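Local coordinates for protein enolase from the environmental genome shotgun sequencing of the Sargasso Sea (PDB 2QGY) that is of unknown function but binds a magnesium ion in an enolase-superfamily barrel, and so probably catalyses a metal-dependent reaction of the mandelate racemase/muconate lactonizing enzyme kind, at residues Tyr171-Ser176 against Leu199-Pro204; Phe183-Arg188 against Ser218-Tyr223. All coordinates share one frame; numbering follows the deposited sequence.

In the fold
Both contacts join neighbouring elements on the same side of the chain's centre, within the barrel domain, with centres 13 Å apart. Along the chain their segments alternate: 171-176 follows strand 168-170; then 183-188 lies in helix 177-191; next 199-204 continues strand 197-200; last, 218-223 leads from helix 207-217 into strand 224-226. Contact 1 therefore sits at the C-terminal ends of two parallel strands, where D200 binds magnesium, whereas contact 2 sits on the outer helical layer, about 25 Å from the centre of the chain. They touch through packing: P172 CB lies 3.7 Å from V184 CG2, and L199 CD1 lies 3.8 Å from P222 CB, which connects the metal-bearing strand end with the helical layer.

Contact 1 of 2, residues Tyr171-Ser176 against Leu199-Pro204; sequences YPMLDS and LDLAVP. With MG (magnesium ion), chain C.
Y171 and D200 lie side by side and point the same way, the phenol stacked on the carboxylate with their planes 21° apart. D200 CB sits over one ring face, 3.7 Å from the centroid of the Y171 ring and close to its normal, a CH-pi contact. A202 CB meets the same ring at its edge. With CG anti to the backbone N (chi1 -168°), D200 CG lies against Y171 CE1, 3.4 Å away, and OD2 binds the magnesium ion at 2.0 Å. A water on the metal completes the link, since Y171 OH lies 2.8 Å from it in a hydrogen bond. The other carboxylate oxygen, OD1, accepts from a second metal-bound water and, weakly, from A202 N. Here strands 168-170 and 197-200 run parallel and end together, at the C-terminal end of the barrel strands, which in the enolase superfamily carries the active site and here holds the magnesium; E226 and E252 supply its remaining protein ligands. Farther from the ion the contact turns apolar. The P172 ring crosses L201 at about a right angle, P172 CG standing 3.9 Å from L201 CD2, and the same CG also touches L199 CB. M173 lays CG against L201 CD2, and bends at chi2 and chi3 turn SD and CE so that CE ends 3.9 Å from P204 CG. A water bridges the backbones, accepting from M173 N at 2.9 Å and donating to D200 O.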
ATOM      1  N   TYR A 171       9.422 -20.714  12.439  1.00 18.11           N
ATOM      2  CA  TYR A 171      10.259 -19.767  11.724  1.00 19.13           C
ATOM      3  C   TYR A 171      11.714 -20.210  11.888  1.00 21.09           C
ATOM      4  O   TYR A 171      12.384 -19.815  12.847  1.00 20.98           O
ATOM      5  CB  TYR A 171      10.056 -18.344  12.270  1.00 19.15           C
ATOM      6  CG  TYR A 171       8.698 -17.736  11.945  1.00 19.53           C
ATOM      7  CD1 TYR A 171       8.585 -16.671  11.047  1.00 21.30           C
ATOM      8  CD2 TYR A 171       7.551 -18.214  12.551  1.00 20.50           C
ATOM      9  CE1 TYR A 171       7.310 -16.104  10.750  1.00 20.46           C
ATOM     10  CE2 TYR A 171       6.293 -17.665  12.255  1.00 20.51           C
ATOM     11  CZ  TYR A 171       6.199 -16.628  11.346  1.00 20.43           C
ATOM     12  OH  TYR A 171       4.948 -16.075  11.080  1.00 22.45           O
ATOM     13  N   PRO A 172      12.197 -21.062  10.961  1.00 21.95           N
ATOM     14  CA  PRO A 172      13.445 -21.810  11.147  1.00 23.07           C
ATOM     15  C   PRO A 172      14.705 -21.089  10.669  1.00 24.27           C
ATOM     16  O   PRO A 172      15.797 -21.632  10.830  1.00 25.73           O
ATOM     17  CB  PRO A 172      13.193 -23.068  10.314  1.00 22.80           C
ATOM     18  CG  PRO A 172      12.416 -22.536   9.128  1.00 23.01           C
ATOM     19  CD  PRO A 172      11.539 -21.424   9.689  1.00 21.60           C
ATOM     20  N   MET A 173      14.597 -19.883  10.109  1.00 24.80           N
ATOM     21  CA  MET A 173      15.832 -19.209   9.648  1.00 26.22           C
ATOM     22  C   MET A 173      16.553 -18.549  10.815  1.00 27.61           C
ATOM     23  O   MET A 173      16.206 -17.439  11.236  1.00 26.72           O
ATOM     24  CB  MET A 173      15.573 -18.199   8.520  1.00 25.71           C
ATOM     25  CG  MET A 173      14.968 -18.834   7.261  1.00 26.00           C
ATOM     26  SD  MET A 173      15.891 -20.194   6.430  1.00 23.19           S
ATOM     27  CE  MET A 173      16.873 -19.304   5.249  1.00 29.13           C
ATOM     28  N   LEU A 174      17.567 -19.249  11.315  1.00 29.12           N
ATOM     29  CA  LEU A 174      18.307 -18.810  12.503  1.00 31.04           C
ATOM     30  C   LEU A 174      19.722 -18.379  12.120  1.00 32.99           C
ATOM     31  O   LEU A 174      19.994 -18.104  10.940  1.00 32.80           O
ATOM     32  CB  LEU A 174      18.321 -19.925  13.554  1.00 30.46           C
ATOM     33  CG  LEU A 174      16.969 -20.605  13.865  1.00 30.30           C
ATOM     34  CD1 LEU A 174      17.139 -21.740  14.850  1.00 28.51           C
ATOM     35  CD2 LEU A 174      15.910 -19.619  14.388  1.00 31.31           C
ATOM     36  N   ASP A 175      20.626 -18.341  13.101  1.00 34.82           N
ATOM     37  CA  ASP A 175      21.946 -17.731  12.884  1.00 37.07           C
ATOM     38  C   ASP A 175      22.720 -18.265  11.690  1.00 37.00           C
ATOM     39  O   ASP A 175      23.405 -17.503  11.007  1.00 37.85           O
ATOM     40  CB  ASP A 175      22.815 -17.823  14.146  1.00 37.69           C
ATOM     41  CG  ASP A 175      22.583 -16.665  15.089  1.00 41.30           C
ATOM     42  OD1 ASP A 175      21.636 -15.875  14.833  1.00 43.51           O
ATOM     43  OD2 ASP A 175      23.343 -16.550  16.086  1.00 44.34           O
ATOM     44  N   SER A 176      22.614 -19.569  11.449  1.00 37.30           N
ATOM     45  CA  SER A 176      23.329 -20.212  10.365  1.00 37.34           C
ATOM     46  C   SER A 176      22.517 -21.385   9.826  1.00 36.93           C
ATOM     47  O   SER A 176      21.555 -21.824  10.463  1.00 37.00           O
ATOM     48  CB  SER A 176      24.692 -20.695  10.865  1.00 37.43           C
ATOM     49  OG  SER A 176      24.556 -21.756  11.794  1.00 37.78           O
ATOM     50  N   LEU A 199       6.832 -24.094   7.382  1.00 18.10           N
ATOM     51  CA  LEU A 199       8.035 -23.335   7.613  1.00 17.86           C
ATOM     52  C   LEU A 199       7.835 -21.951   7.025  1.00 18.49           C
ATOM     53  O   LEU A 199       7.598 -21.805   5.831  1.00 18.54           O
ATOM     54  CB  LEU A 199       9.269 -24.021   6.968  1.00 19.32           C
ATOM     55  CG  LEU A 199       9.613 -25.488   7.350  1.00 19.33           C
ATOM     56  CD1 LEU A 199      10.906 -25.963   6.649  1.00 21.34           C
ATOM     57  CD2 LEU A 199       9.727 -25.679   8.862  1.00 21.33           C
ATOM     58  N   ASP A 200       7.928 -20.945   7.879  1.00 17.36           N
ATOM     59  CA  ASP A 200       7.822 -19.582   7.431  1.00 17.71           C
ATOM     60  C   ASP A 200       9.207 -18.996   7.371  1.00 17.65           C
ATOM     61  O   ASP A 200       9.830 -18.738   8.388  1.00 17.67           O
ATOM     62  CB  ASP A 200       6.893 -18.764   8.355  1.00 17.42           C
ATOM     63  CG  ASP A 200       6.524 -17.415   7.754  1.00 18.08           C
ATOM     64  OD1 ASP A 200       7.325 -16.865   6.980  1.00 18.07           O
ATOM     65  OD2 ASP A 200       5.414 -16.908   8.065  1.00 19.76           O
ATOM     66  N   LEU A 201       9.720 -18.825   6.154  1.00 17.99           N
ATOM     67  CA  LEU A 201      11.061 -18.243   5.974  1.00 18.32           C
ATOM     68  C   LEU A 201      11.135 -16.727   6.139  1.00 18.65           C
ATOM     69  O   LEU A 201      12.228 -16.185   6.305  1.00 19.80           O
ATOM     70  CB  LEU A 201      11.664 -18.628   4.624  1.00 18.61           C
ATOM     71  CG  LEU A 201      11.686 -20.128   4.307  1.00 20.18           C
ATOM     72  CD1 LEU A 201      12.658 -20.429   3.128  1.00 21.28           C
ATOM     73  CD2 LEU A 201      11.992 -20.963   5.530  1.00 21.11           C
ATOM     74  N   ALA A 202       9.990 -16.050   6.086  1.00 18.47           N
ATOM     75  CA  ALA A 202       9.914 -14.629   6.437  1.00 19.14           C
ATOM     76  C   ALA A 202      10.816 -13.727   5.551  1.00 19.37           C
ATOM     77  O   ALA A 202      11.416 -12.766   6.031  1.00 19.55           O
ATOM     78  CB  ALA A 202      10.237 -14.436   7.937  1.00 19.94           C
ATOM     79  N   VAL A 203      10.919 -14.088   4.267  1.00 18.94           N
ATOM     80  CA  VAL A 203      11.633 -13.314   3.246  1.00 19.78           C
ATOM     81  C   VAL A 203      13.107 -13.090   3.645  1.00 20.78           C
ATOM     82  O   VAL A 203      13.492 -11.972   3.984  1.00 19.83           O
ATOM     83  CB  VAL A 203      10.928 -11.975   2.917  1.00 19.52           C
ATOM     84  CG1 VAL A 203      11.571 -11.301   1.702  1.00 20.83           C
ATOM     85  CG2 VAL A 203       9.428 -12.189   2.659  1.00 19.88           C
ATOM     86  N   PRO A 204      13.920 -14.170   3.611  1.00 22.69           N
ATOM     87  CA  PRO A 204      15.338 -14.063   3.917  1.00 23.90           C
ATOM     88  C   PRO A 204      16.025 -13.123   2.929  1.00 25.56           C
ATOM     89  O   PRO A 204      15.753 -13.146   1.734  1.00 25.20           O
ATOM     90  CB  PRO A 204      15.840 -15.499   3.744  1.00 24.73           C
ATOM     91  CG  PRO A 204      14.624 -16.329   4.007  1.00 22.83           C
ATOM     92  CD  PRO A 204      13.559 -15.565   3.298  1.00 22.91           C
TER
HETATM   93 MG    MG C 701       4.178 -15.577   7.223  1.00 19.91          MG
HETATM   94  O   HOH W   1       3.031 -15.967   8.981  1.00 22.09           O
HETATM   95  O   HOH W   2      12.310 -18.154   9.554  1.00 21.68           O
HETATM   96  O   HOH W   3       5.756 -14.994   6.028  1.00 26.78           O
HETATM   97  O   HOH W   4       4.831 -14.056   8.368  1.00 22.42           O

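Contact 2 of 2, residues Phe183-Arg188 against Ser218-Tyr223; sequences FVEKVR and SSFNPY
F220 reaches toward helix 177-191 and lays its ring against V184 and E185, while R188, on the same side of that helix, grips its carbonyl oxygen. The two segments belong to successive beta-alpha units of the barrel: the helix packs outside the strands, and 218-223 is the connection, opening with a 3-10 segment, between helix 207-217 and strand 224-226. The F220 CB bond itself points at the helix. One ring face lies over the backbone of E185, whose N is 4.3 Å above the plane and offset toward the rim. E185 CG, anti to its own backbone N, comes 3.6 Å from F220 CE1, while the carboxylate at the end of the extended chain has its partner in Q182. At the root of the ring, V184 CG1 approaches F220 CB to 3.9 Å, its line of approach oblique to the ring. R188 starts with CG anti to the backbone N (chi1 -169°), and the bends at chi2 and chi3 bring CD and then NE round to F220 O; the guanidinium presents its edge to that oxygen, which lies 3° out of its plane. R188 NE (3.1 Å) and NH2 (3.0 Å) both donate to F220 O, side-on, two N-H groups on one acceptor. R188 NH1 donates to the carbonyl oxygens of G192 and L195, so all three nitrogens are engaged. A water accepts from R188 NH2 at 2.9 Å and donates to N221 O.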
ATOM      1  N   PHE A 183      17.307 -27.053  14.323  1.00 30.94           N
ATOM      2  CA  PHE A 183      16.014 -26.634  14.816  1.00 30.15           C
ATOM      3  C   PHE A 183      14.871 -27.410  14.158  1.00 30.09           C
ATOM      4  O   PHE A 183      14.001 -27.915  14.862  1.00 29.19           O
ATOM      5  CB  PHE A 183      15.846 -25.125  14.646  1.00 30.51           C
ATOM      6  CG  PHE A 183      14.545 -24.605  15.172  1.00 30.81           C
ATOM      7  CD1 PHE A 183      14.075 -24.996  16.428  1.00 31.51           C
ATOM      8  CD2 PHE A 183      13.768 -23.742  14.406  1.00 30.25           C
ATOM      9  CE1 PHE A 183      12.859 -24.527  16.922  1.00 30.54           C
ATOM     10  CE2 PHE A 183      12.556 -23.264  14.887  1.00 30.07           C
ATOM     11  CZ  PHE A 183      12.088 -23.658  16.141  1.00 31.03           C
ATOM     12  N   VAL A 184      14.882 -27.532  12.829  1.00 29.93           N
ATOM     13  CA  VAL A 184      13.819 -28.281  12.138  1.00 30.10           C
ATOM     14  C   VAL A 184      13.840 -29.751  12.567  1.00 30.33           C
ATOM     15  O   VAL A 184      12.791 -30.357  12.794  1.00 30.34           O
ATOM     16  CB  VAL A 184      13.883 -28.144  10.581  1.00 29.95           C
ATOM     17  CG1 VAL A 184      12.757 -28.898   9.936  1.00 30.15           C
ATOM     18  CG2 VAL A 184      13.821 -26.675  10.145  1.00 30.36           C
ATOM     19  N   GLU A 185      15.040 -30.311  12.696  1.00 31.16           N
ATOM     20  CA  GLU A 185      15.196 -31.717  13.079  1.00 32.43           C
ATOM     21  C   GLU A 185      14.603 -32.015  14.449  1.00 31.84           C
ATOM     22  O   GLU A 185      13.795 -32.944  14.593  1.00 31.99           O
ATOM     23  CB  GLU A 185      16.663 -32.134  13.031  1.00 32.70           C
ATOM     24  CG  GLU A 185      16.857 -33.646  13.175  1.00 37.56           C
ATOM     25  CD  GLU A 185      18.307 -34.061  13.121  1.00 42.78           C
ATOM     26  OE1 GLU A 185      19.180 -33.198  12.880  1.00 45.01           O
ATOM     27  OE2 GLU A 185      18.579 -35.268  13.319  1.00 46.35           O
ATOM     28  N   LYS A 186      14.993 -31.218  15.444  1.00 32.14           N
ATOM     29  CA  LYS A 186      14.445 -31.318  16.802  1.00 32.02           C
ATOM     30  C   LYS A 186      12.926 -31.153  16.834  1.00 31.64           C
ATOM     31  O   LYS A 186      12.230 -31.874  17.552  1.00 31.28           O
ATOM     32  CB  LYS A 186      15.135 -30.306  17.722  1.00 32.39           C
ATOM     33  CG  LYS A 186      16.620 -30.632  17.921  1.00 34.88           C
ATOM     34  CD  LYS A 186      17.487 -29.394  18.190  1.00 38.03           C
ATOM     35  CE  LYS A 186      17.916 -29.271  19.648  1.00 39.72           C
ATOM     36  NZ  LYS A 186      19.133 -28.426  19.739  1.00 43.32           N
ATOM     37  N   VAL A 187      12.394 -30.227  16.032  1.00 30.99           N
ATOM     38  CA  VAL A 187      10.948 -30.054  15.978  1.00 30.81           C
ATOM     39  C   VAL A 187      10.255 -31.320  15.464  1.00 31.28           C
ATOM     40  O   VAL A 187       9.278 -31.788  16.045  1.00 31.49           O
ATOM     41  CB  VAL A 187      10.528 -28.830  15.102  1.00 30.43           C
ATOM     42  CG1 VAL A 187       9.038 -28.842  14.878  1.00 29.75           C
ATOM     43  CG2 VAL A 187      10.970 -27.524  15.755  1.00 29.61           C
ATOM     44  N   ARG A 188      10.764 -31.860  14.367  1.00 32.35           N
ATOM     45  CA  ARG A 188      10.221 -33.081  13.766  1.00 33.25           C
ATOM     46  C   ARG A 188      10.257 -34.264  14.764  1.00 34.17           C
ATOM     47  O   ARG A 188       9.364 -35.115  14.771  1.00 34.98           O
ATOM     48  CB  ARG A 188      10.956 -33.370  12.439  1.00 33.35           C
ATOM     49  CG  ARG A 188      10.357 -34.463  11.548  1.00 33.03           C
ATOM     50  CD  ARG A 188       8.865 -34.337  11.397  1.00 30.83           C
ATOM     51  NE  ARG A 188       8.472 -33.696  10.149  1.00 29.13           N
ATOM     52  CZ  ARG A 188       7.228 -33.329   9.861  1.00 28.81           C
ATOM     53  NH1 ARG A 188       6.243 -33.508  10.749  1.00 27.65           N
ATOM     54  NH2 ARG A 188       6.974 -32.754   8.696  1.00 26.26           N
ATOM     55  N   SER A 218      14.462 -30.492   2.835  1.00 29.68           N
ATOM     56  CA  SER A 218      13.442 -31.283   2.137  1.00 30.41           C
ATOM     57  C   SER A 218      13.202 -32.657   2.784  1.00 30.32           C
ATOM     58  O   SER A 218      12.088 -33.190   2.717  1.00 29.91           O
ATOM     59  CB  SER A 218      13.725 -31.402   0.623  1.00 30.85           C
ATOM     60  OG  SER A 218      15.079 -31.743   0.340  1.00 34.42           O
ATOM     61  N   SER A 219      14.229 -33.225   3.418  1.00 30.58           N
ATOM     62  CA  SER A 219      14.087 -34.560   4.030  1.00 31.27           C
ATOM     63  C   SER A 219      13.192 -34.584   5.270  1.00 30.64           C
ATOM     64  O   SER A 219      12.721 -35.655   5.673  1.00 30.84           O
ATOM     65  CB  SER A 219      15.454 -35.189   4.350  1.00 31.52           C
ATOM     66  OG  SER A 219      16.308 -34.288   5.031  1.00 33.76           O
ATOM     67  N   PHE A 220      12.942 -33.408   5.855  1.00 29.12           N
ATOM     68  CA  PHE A 220      12.046 -33.300   6.992  1.00 28.24           C
ATOM     69  C   PHE A 220      10.581 -33.127   6.557  1.00 27.32           C
ATOM     70  O   PHE A 220       9.705 -32.908   7.393  1.00 27.14           O
ATOM     71  CB  PHE A 220      12.494 -32.172   7.925  1.00 28.39           C
ATOM     72  CG  PHE A 220      13.889 -32.343   8.433  1.00 29.93           C
ATOM     73  CD1 PHE A 220      14.179 -33.321   9.379  1.00 30.81           C
ATOM     74  CD2 PHE A 220      14.919 -31.550   7.947  1.00 30.43           C
ATOM     75  CE1 PHE A 220      15.481 -33.511   9.824  1.00 31.98           C
ATOM     76  CE2 PHE A 220      16.230 -31.717   8.411  1.00 31.47           C
ATOM     77  CZ  PHE A 220      16.504 -32.702   9.352  1.00 30.53           C
ATOM     78  N   ASN A 221      10.335 -33.230   5.253  1.00 26.49           N
ATOM     79  CA  ASN A 221       8.969 -33.223   4.694  1.00 25.47           C
ATOM     80  C   ASN A 221       8.123 -32.025   5.141  1.00 24.41           C
ATOM     81  O   ASN A 221       7.013 -32.212   5.654  1.00 23.14           O
ATOM     82  CB  ASN A 221       8.231 -34.528   5.038  1.00 26.28           C
ATOM     83  CG  ASN A 221       6.957 -34.716   4.223  1.00 28.43           C
ATOM     84  OD1 ASN A 221       6.809 -34.154   3.127  1.00 32.87           O
ATOM     85  ND2 ASN A 221       6.027 -35.515   4.750  1.00 31.06           N
ATOM     86  N   PRO A 222       8.618 -30.793   4.904  1.00 23.12           N
ATOM     87  CA  PRO A 222       7.767 -29.663   5.299  1.00 22.55           C
ATOM     88  C   PRO A 222       6.440 -29.625   4.533  1.00 21.29           C
ATOM     89  O   PRO A 222       6.372 -29.934   3.339  1.00 20.80           O
ATOM     90  CB  PRO A 222       8.620 -28.429   4.988  1.00 22.95           C
ATOM     91  CG  PRO A 222       9.690 -28.878   4.085  1.00 23.59           C
ATOM     92  CD  PRO A 222       9.879 -30.366   4.283  1.00 23.21           C
ATOM     93  N   TYR A 223       5.386 -29.260   5.229  1.00 20.31           N
ATOM     94  CA  TYR A 223       4.079 -29.201   4.620  1.00 20.26           C
ATOM     95  C   TYR A 223       4.002 -28.065   3.599  1.00 19.31           C
ATOM     96  O   TYR A 223       3.336 -28.204   2.551  1.00 19.96           O
ATOM     97  CB  TYR A 223       3.015 -29.055   5.708  1.00 20.74           C
ATOM     98  CG  TYR A 223       1.606 -29.208   5.204  1.00 22.50           C
ATOM     99  CD1 TYR A 223       1.026 -30.475   5.074  1.00 23.57           C
ATOM    100  CD2 TYR A 223       0.838 -28.090   4.883  1.00 23.55           C
ATOM    101  CE1 TYR A 223      -0.270 -30.624   4.591  1.00 26.34           C
ATOM    102  CE2 TYR A 223      -0.459 -28.214   4.420  1.00 23.02           C
ATOM    103  CZ  TYR A 223      -1.020 -29.480   4.275  1.00 25.21           C
ATOM    104  OH  TYR A 223      -2.312 -29.585   3.795  1.00 27.58           O
TER
HETATM  105  O   HOH W   5       4.818 -31.793   7.096  1.00 21.99           O